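Local coordinates for protein 2-hydroxyisobutyryl-CoA synthetase (Aquincola tertiaricarbonis, PDB 6HE2) that belongs to the AMP-binding acyl-CoA synthetases of the ANL superfamily, built from a large AMP-binding domain and a smaller C-terminal domain, at residues 51-56 / 328-333. Numbering follows the deposited sequence.
Sequences LGRLQQ and THLERT
NH2 of R53 is gripped twice on the side of 328-333: it donates to the backbone O of L330 at 3.0 Å, with an N-H...O angle of 158°, and to a water whose O lies 2.8 Å away. Both acceptors lie at the edge of the guanidinium, in its plane. Seen from the carbonyl, the approach is less regular, since NH2 stands 37° above the C=O plane of L330. The water passes the link on by donating to OE2 of E331. That carboxylate is nearly coplanar with the guanidinium, yet NH2 of R53 stays 4.2 Å from OE2 of E331, too far for a salt bridge. E331 is held elsewhere, by a salt bridge to R38 and a hydrogen bond to Y21. Within helix 43-64, NE of R53 donates to OE1 of Q56 one turn on (3.0 Å), a second fix on the guanidinium's rotation, and W15 adds a cation-pi contact. With chi1 at -180°, anti to the backbone N, CG of R53 comes within 3.9 Å of CB of L330; bends at chi2 and chi3 then turn the guanidinium so that NH2 meets the carbonyl. Beside this polar strip the contact is apolar: CD2 of L54 meets CG2 of T328 at 3.6 Å and CD2 of L330 at 3.7 Å, with F88 and Y305 also touching this cluster. The contact thus packs an N-terminal helix against the end of antiparallel strand 322-329 and the loop after it. Its chemistry implies that a buried arginine satisfies a loop carbonyl directly, while its charge is probably offset in part by E331, through space and through the bridging water, a carboxylate it shares with R38.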
# COMPACT_ATOMS: atom_id res chain seq x y z
N LEU A 51 0.68 -16.38 30.24
CA LEU A 51 1.93 -16.78 30.90
C LEU A 51 2.63 -17.95 30.19
O LEU A 51 3.84 -17.87 29.93
CB LEU A 51 1.73 -17.06 32.39
CG LEU A 51 2.95 -17.55 33.17
CD1 LEU A 51 4.06 -16.52 33.15
CD2 LEU A 51 2.56 -17.94 34.59
N GLY A 52 1.86 -18.98 29.85
CA GLY A 52 2.34 -20.14 29.09
C GLY A 52 2.87 -19.73 27.73
O GLY A 52 3.91 -20.23 27.29
N ARG A 53 2.17 -18.79 27.05
CA ARG A 53 2.59 -18.27 25.74
C ARG A 53 3.90 -17.45 25.86
O ARG A 53 4.78 -17.63 25.04
CB ARG A 53 1.48 -17.43 25.08
CG ARG A 53 1.87 -16.87 23.71
CD ARG A 53 2.28 -17.95 22.72
NE ARG A 53 1.24 -18.96 22.57
CZ ARG A 53 0.18 -18.83 21.77
NH1 ARG A 53 -0.72 -19.80 21.71
NH2 ARG A 53 0.03 -17.75 21.02
N LEU A 54 4.03 -16.62 26.90
CA LEU A 54 5.23 -15.82 27.16
C LEU A 54 6.44 -16.70 27.37
O LEU A 54 7.53 -16.34 26.96
CB LEU A 54 5.05 -14.87 28.37
CG LEU A 54 4.06 -13.72 28.20
CD1 LEU A 54 3.79 -13.04 29.54
CD2 LEU A 54 4.57 -12.70 27.21
N GLN A 55 6.24 -17.86 28.01
CA GLN A 55 7.26 -18.88 28.23
C GLN A 55 7.68 -19.45 26.86
O GLN A 55 8.88 -19.56 26.61
CB GLN A 55 6.74 -19.99 29.16
CG GLN A 55 6.56 -19.54 30.61
CD GLN A 55 5.73 -20.48 31.47
OE1 GLN A 55 4.95 -21.31 30.99
NE2 GLN A 55 5.82 -20.29 32.78
N GLN A 56 6.69 -19.76 25.97
CA GLN A 56 6.97 -20.28 24.62
C GLN A 56 7.74 -19.24 23.79
O GLN A 56 8.75 -19.59 23.20
CB GLN A 56 5.68 -20.64 23.85
CG GLN A 56 4.89 -21.82 24.38
CD GLN A 56 3.67 -22.03 23.53
OE1 GLN A 56 2.65 -21.34 23.69
NE2 GLN A 56 3.77 -22.93 22.56
N THR A 328 4.32 -6.93 24.29
CA THR A 328 4.93 -8.21 23.91
C THR A 328 4.07 -8.92 22.87
O THR A 328 2.88 -9.17 23.12
CB THR A 328 5.16 -9.11 25.13
OG1 THR A 328 5.97 -8.44 26.07
CG2 THR A 328 5.86 -10.42 24.76
N HIS A 329 4.70 -9.31 21.74
CA HIS A 329 4.04 -10.11 20.71
C HIS A 329 3.84 -11.52 21.26
O HIS A 329 4.77 -12.12 21.83
CB HIS A 329 4.90 -10.21 19.45
CG HIS A 329 4.83 -9.03 18.53
ND1 HIS A 329 5.97 -8.30 18.20
CD2 HIS A 329 3.77 -8.51 17.87
CE1 HIS A 329 5.56 -7.36 17.37
NE2 HIS A 329 4.23 -7.44 17.16
N LEU A 330 2.62 -12.05 21.06
CA LEU A 330 2.25 -13.42 21.44
C LEU A 330 2.10 -14.36 20.19
O LEU A 330 2.01 -15.57 20.35
CB LEU A 330 0.92 -13.39 22.23
CG LEU A 330 0.86 -12.64 23.59
CD1 LEU A 330 -0.38 -13.03 24.34
CD2 LEU A 330 2.05 -12.93 24.47
N GLU A 331 2.00 -13.79 18.96
CA GLU A 331 1.76 -14.55 17.73
C GLU A 331 2.63 -14.09 16.56
O GLU A 331 2.14 -13.95 15.44
CB GLU A 331 0.27 -14.53 17.34
CG GLU A 331 -0.70 -14.97 18.43
CD GLU A 331 -2.14 -15.09 17.99
OE1 GLU A 331 -2.54 -14.39 17.03
OE2 GLU A 331 -2.88 -15.88 18.61
N ARG A 332 3.93 -13.85 16.83
CA ARG A 332 4.90 -13.44 15.80
C ARG A 332 6.19 -14.23 15.89
O ARG A 332 6.74 -14.40 16.98
CB ARG A 332 5.17 -11.91 15.80
CG ARG A 332 4.06 -11.15 15.06
CD ARG A 332 4.45 -9.75 14.64
NE ARG A 332 5.51 -9.72 13.64
CZ ARG A 332 5.98 -8.61 13.08
NH1 ARG A 332 5.47 -7.43 13.41
NH2 ARG A 332 6.96 -8.67 12.19
N THR A 333 6.68 -14.70 14.74
CA THR A 333 7.94 -15.46 14.64
C THR A 333 9.05 -14.62 14.00
O THR A 333 10.21 -14.98 14.13
CB THR A 333 7.72 -16.78 13.89
OG1 THR A 333 7.18 -16.49 12.60
CG2 THR A 333 6.83 -17.77 14.66
O HOH W 1 -2.03 -18.42 19.26